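Local coordinates for cell surface protein (Faecalibacterium prausnitzii A2-165, PDB 4GT6), which is of unknown function but, as an extracellular protein built of leucine-rich repeats, probably binds other proteins at the bacterial cell surface, at residues Thr185-Ile196 with Ala206-Tyr217. Sequence-based numbering, arbitrary orientation.
With EDO (1,2-ethanediol), chain J; EDO (1,2-ethanediol), chain F.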
loop_
_atom_site.group_PDB
_atom_site.type_symbol
_atom_site.label_atom_id
_atom_site.label_comp_id
_atom_site.label_asym_id
_atom_site.label_seq_id
_atom_site.Cartn_x
_atom_site.Cartn_y
_atom_site.Cartn_z
ATOM N N THR A 185 12.226 -0.960 6.454
ATOM C CA THR A 185 13.365 -1.900 6.503
ATOM C C THR A 185 12.973 -3.108 7.369
ATOM O O THR A 185 13.583 -4.177 7.292
ATOM C CB THR A 185 14.625 -1.178 7.026
ATOM O OG1 THR A 185 14.288 -0.475 8.232
ATOM C CG2 THR A 185 15.152 -0.168 6.026
ATOM N N GLN A 186 11.957 -2.912 8.213
ATOM C CA GLN A 186 11.400 -3.940 9.072
ATOM C C GLN A 186 9.925 -3.683 9.310
ATOM O O GLN A 186 9.454 -2.538 9.197
ATOM C CB GLN A 186 12.138 -4.048 10.430
ATOM C CG GLN A 186 11.964 -2.823 11.355
ATOM C CD GLN A 186 12.644 -1.585 10.814
ATOM O OE1 GLN A 186 13.831 -1.609 10.462
ATOM N NE2 GLN A 186 11.880 -0.509 10.614
ATOM N N ILE A 187 9.199 -4.780 9.621
ATOM C CA ILE A 187 7.773 -4.821 9.948
ATOM C C ILE A 187 7.562 -5.622 11.229
ATOM O O ILE A 187 8.113 -6.722 11.339
ATOM C CB ILE A 187 6.945 -5.488 8.793
ATOM C CG1 ILE A 187 6.971 -4.711 7.478
ATOM C CG2 ILE A 187 5.499 -5.746 9.211
ATOM C CD1 ILE A 187 6.517 -5.627 6.315
ATOM N N HIS A 188 6.743 -5.106 12.175
ATOM C CA HIS A 188 6.312 -5.896 13.320
ATOM C C HIS A 188 4.791 -5.889 13.312
ATOM O O HIS A 188 4.175 -4.816 13.320
ATOM C CB HIS A 188 6.872 -5.442 14.673
ATOM C CG HIS A 188 6.316 -6.268 15.804
ATOM N ND1 HIS A 188 6.719 -7.573 16.003
ATOM C CD2 HIS A 188 5.327 -5.977 16.684
ATOM C CE1 HIS A 188 6.014 -8.016 17.033
ATOM N NE2 HIS A 188 5.170 -7.086 17.481
ATOM N N ILE A 189 4.189 -7.081 13.232
ATOM C CA ILE A 189 2.736 -7.244 13.257
ATOM C C ILE A 189 2.302 -7.434 14.710
ATOM O O ILE A 189 2.679 -8.448 15.312
ATOM C CB ILE A 189 2.278 -8.440 12.359
ATOM C CG1 ILE A 189 2.854 -8.341 10.903
ATOM C CG2 ILE A 189 0.754 -8.574 12.381
ATOM C CD1 ILE A 189 2.491 -7.039 10.076
ATOM N N PRO A 190 1.501 -6.507 15.301
ATOM C CA PRO A 190 1.091 -6.700 16.707
ATOM C C PRO A 190 0.128 -7.890 16.866
ATOM O O PRO A 190 -0.496 -8.345 15.895
ATOM C CB PRO A 190 0.470 -5.359 17.096
ATOM C CG PRO A 190 0.124 -4.686 15.830
ATOM C CD PRO A 190 1.002 -5.232 14.743
ATOM N N ALA A 191 0.025 -8.418 18.109
ATOM C CA ALA A 191 -0.744 -9.623 18.461
ATOM C C ALA A 191 -2.206 -9.647 18.035
ATOM O O ALA A 191 -2.697 -10.711 17.661
ATOM C CB ALA A 191 -0.668 -9.877 19.963
ATOM N N LYS A 192 -2.894 -8.499 18.061
ATOM C CA LYS A 192 -4.329 -8.478 17.768
ATOM C C LYS A 192 -4.679 -8.358 16.283
ATOM O O LYS A 192 -5.861 -8.307 15.950
ATOM C CB LYS A 192 -4.990 -7.345 18.559
ATOM C CG LYS A 192 -5.169 -7.745 20.031
ATOM C CD LYS A 192 -5.314 -6.562 20.983
ATOM C CE LYS A 192 -6.350 -5.542 20.580
ATOM N NZ LYS A 192 -7.456 -5.464 21.556
ATOM N N VAL A 193 -3.686 -8.334 15.392
ATOM C CA VAL A 193 -4.001 -8.235 13.968
ATOM C C VAL A 193 -4.700 -9.529 13.476
ATOM O O VAL A 193 -4.129 -10.630 13.572
ATOM C CB VAL A 193 -2.747 -7.896 13.127
ATOM C CG1 VAL A 193 -3.077 -7.997 11.622
ATOM C CG2 VAL A 193 -2.236 -6.483 13.477
ATOM N N THR A 194 -5.927 -9.391 12.952
ATOM C CA THR A 194 -6.682 -10.547 12.430
ATOM C C THR A 194 -6.987 -10.386 10.943
ATOM O O THR A 194 -7.562 -11.301 10.329
ATOM C CB THR A 194 -7.974 -10.801 13.222
ATOM O OG1 THR A 194 -8.786 -9.625 13.143
ATOM C CG2 THR A 194 -7.704 -11.233 14.676
ATOM N N ARG A 195 -6.593 -9.234 10.358
ATOM C CA ARG A 195 -6.780 -8.992 8.929
ATOM C C ARG A 195 -5.642 -8.154 8.382
ATOM O O ARG A 195 -5.306 -7.105 8.934
ATOM C CB ARG A 195 -8.137 -8.308 8.630
ATOM C CG ARG A 195 -8.301 -7.888 7.151
ATOM C CD ARG A 195 -9.732 -7.514 6.806
ATOM N NE ARG A 195 -10.130 -6.253 7.438
ATOM C CZ ARG A 195 -10.906 -6.157 8.513
ATOM N NH1 ARG A 195 -11.394 -7.252 9.087
ATOM N NH2 ARG A 195 -11.191 -4.970 9.028
ATOM N N ILE A 196 -5.065 -8.611 7.279
ATOM C CA ILE A 196 -4.079 -7.836 6.520
ATOM C C ILE A 196 -4.605 -7.855 5.093
ATOM O O ILE A 196 -4.710 -8.927 4.496
ATOM C CB ILE A 196 -2.600 -8.319 6.626
ATOM C CG1 ILE A 196 -2.105 -8.335 8.093
ATOM C CG2 ILE A 196 -1.706 -7.424 5.731
ATOM C CD1 ILE A 196 -0.596 -8.688 8.306
ATOM N N ALA A 206 12.817 -2.127 0.408
ATOM C CA ALA A 206 13.907 -2.118 1.405
ATOM C C ALA A 206 13.690 -3.098 2.567
ATOM O O ALA A 206 14.499 -3.119 3.495
ATOM C CB ALA A 206 14.058 -0.706 1.977
ATOM N N LEU A 207 12.611 -3.882 2.540
ATOM C CA LEU A 207 12.269 -4.747 3.663
ATOM C C LEU A 207 13.249 -5.916 3.859
ATOM O O LEU A 207 13.478 -6.687 2.925
ATOM C CB LEU A 207 10.847 -5.283 3.466
ATOM C CG LEU A 207 10.261 -6.040 4.635
ATOM C CD1 LEU A 207 10.094 -5.127 5.859
ATOM C CD2 LEU A 207 8.929 -6.644 4.235
ATOM N N SER A 208 13.831 -6.057 5.061
ATOM C CA SER A 208 14.735 -7.186 5.282
ATOM C C SER A 208 14.234 -8.114 6.382
ATOM O O SER A 208 14.493 -9.313 6.304
ATOM C CB SER A 208 16.156 -6.720 5.595
ATOM O OG SER A 208 16.213 -5.924 6.765
ATOM N N THR A 209 13.537 -7.582 7.411
ATOM C CA THR A 209 13.068 -8.422 8.516
ATOM C C THR A 209 11.588 -8.219 8.796
ATOM O O THR A 209 11.048 -7.131 8.616
ATOM C CB THR A 209 13.896 -8.193 9.791
ATOM O OG1 THR A 209 13.993 -6.796 10.046
ATOM C CG2 THR A 209 15.297 -8.804 9.703
ATOM N N ILE A 210 10.935 -9.302 9.216
ATOM C CA ILE A 210 9.519 -9.368 9.542
ATOM C C ILE A 210 9.371 -10.108 10.848
ATOM O O ILE A 210 9.886 -11.228 10.983
ATOM C CB ILE A 210 8.717 -10.093 8.407
ATOM C CG1 ILE A 210 8.901 -9.401 7.023
ATOM C CG2 ILE A 210 7.218 -10.226 8.792
ATOM C CD1 ILE A 210 8.355 -10.187 5.854
ATOM N N THR A 211 8.688 -9.501 11.813
ATOM C CA THR A 211 8.383 -10.163 13.087
ATOM C C THR A 211 6.887 -10.052 13.307
ATOM O O THR A 211 6.235 -9.166 12.742
ATOM C CB THR A 211 9.193 -9.598 14.284
ATOM O OG1 THR A 211 8.892 -8.207 14.456
ATOM C CG2 THR A 211 10.700 -9.833 14.153
ATOM N N SER A 212 6.328 -10.968 14.100
ATOM C CA SER A 212 4.887 -10.929 14.329
ATOM C C SER A 212 4.518 -11.613 15.634
ATOM O O SER A 212 5.082 -12.650 15.960
ATOM C CB SER A 212 4.147 -11.610 13.176
ATOM O OG SER A 212 2.761 -11.688 13.470
ATOM N N ASP A 213 3.522 -11.058 16.343
ATOM C CA ASP A 213 2.949 -11.655 17.549
ATOM C C ASP A 213 1.543 -12.175 17.242
ATOM O O ASP A 213 0.861 -12.653 18.138
ATOM C CB ASP A 213 2.886 -10.623 18.690
ATOM C CG ASP A 213 4.229 -10.144 19.191
ATOM O OD1 ASP A 213 5.191 -10.921 19.139
ATOM O OD2 ASP A 213 4.318 -8.989 19.598
ATOM N N SER A 214 1.091 -12.037 15.989
ATOM C CA SER A 214 -0.254 -12.437 15.575
ATOM C C SER A 214 -0.326 -13.903 15.187
ATOM O O SER A 214 0.450 -14.340 14.329
ATOM C CB SER A 214 -0.708 -11.588 14.389
ATOM O OG SER A 214 -1.899 -12.125 13.836
ATOM N N GLU A 215 -1.295 -14.646 15.774
ATOM C CA GLU A 215 -1.488 -16.055 15.418
ATOM C C GLU A 215 -2.103 -16.166 14.011
ATOM O O GLU A 215 -1.869 -17.164 13.324
ATOM C CB GLU A 215 -2.364 -16.770 16.454
ATOM C CG GLU A 215 -1.675 -16.955 17.800
ATOM C CD GLU A 215 -0.677 -18.096 17.902
ATOM O OE1 GLU A 215 -0.968 -19.202 17.391
ATOM O OE2 GLU A 215 0.388 -17.890 18.529
ATOM N N SER A 216 -2.862 -15.129 13.558
ATOM C CA SER A 216 -3.464 -15.136 12.221
ATOM C C SER A 216 -2.454 -14.795 11.151
ATOM O O SER A 216 -2.627 -15.195 9.995
ATOM C CB SER A 216 -4.605 -14.120 12.133
ATOM O OG SER A 216 -5.702 -14.540 12.913
ATOM N N TYR A 217 -1.413 -14.019 11.510
ATOM C CA TYR A 217 -0.414 -13.592 10.531
ATOM C C TYR A 217 0.967 -13.859 11.075
ATOM O O TYR A 217 1.688 -12.927 11.445
ATOM C CB TYR A 217 -0.611 -12.098 10.144
ATOM C CG TYR A 217 -1.862 -11.909 9.313
ATOM C CD1 TYR A 217 -1.824 -12.015 7.921
ATOM C CD2 TYR A 217 -3.103 -11.728 9.919
ATOM C CE1 TYR A 217 -2.980 -11.870 7.158
ATOM C CE2 TYR A 217 -4.270 -11.644 9.167
ATOM C CZ TYR A 217 -4.203 -11.698 7.787
ATOM O OH TYR A 217 -5.364 -11.599 7.072
HETATM C C1 EDO J . 5.461 -1.916 10.202
HETATM O O1 EDO J . 5.801 -2.360 11.501
HETATM C C2 EDO J . 3.930 -1.909 10.066
HETATM O O2 EDO J . 3.437 -3.211 10.357
HETATM C C1 EDO F . -1.425 -9.209 1.743
HETATM O O1 EDO F . -1.169 -9.059 0.319
HETATM C C2 EDO F . -2.771 -9.974 1.960
HETATM O O2 EDO F . -2.927 -10.551 3.264
HETATM O O HOH W 1 10.394 -6.266 13.062
HETATM O O HOH W 2 -2.745 -13.415 17.992
HETATM O O HOH W 3 1.790 -7.360 20.021
HETATM O O HOH W 4 -4.745 -13.619 15.240
HETATM O O HOH W 5 -7.767 -13.852 10.948
#
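Parallel strands 186-189 and 209-212 of successive coils in a leucine-rich-repeat solenoid pair here, their axes 9° apart. The register follows from the alternating backbone bonds: Ile-187 N donates to Thr-209 O, Thr-211 N to Ile-187 O (2.9 Å), Ile-189 N to Thr-211 O and Asp-213 N to Ile-189 O. On the inward face, in the conformer given, Ile-187 packs its CG1 and CD1 against the methyls of Leu-207, the two side chains crossing near a right angle. Outside, His-188 has CG anti to its own N (chi1 177°), which carries the ring over to the next strand; ND1 shares a hydrogen bond with Thr-211 OG1 (2.7 Å), while NE2 reaches Asp-213 OD2 in a weak, bent one. Past the strands, Ser-214 OG donates to Val-193 O (2.7 Å) in the carbonyl plane and accepts from Tyr-217 N. The Tyr-217 ring takes Ile-196 CG1 over its centre, 3.6 Å from the centroid, and its OH accepts from Ile-196 N (3.0 Å) while also bonding Glu-226. A leucine in place of Tyr-217 lacks ring and hydroxyl and would probably leave Ile-196 N without its acceptor and Ile-196 CG1 without the face it packs on. Parallel strands in register, with aliphatic side chains inward, are consistent with stacked coils of a BspA-type leucine-rich-repeat solenoid.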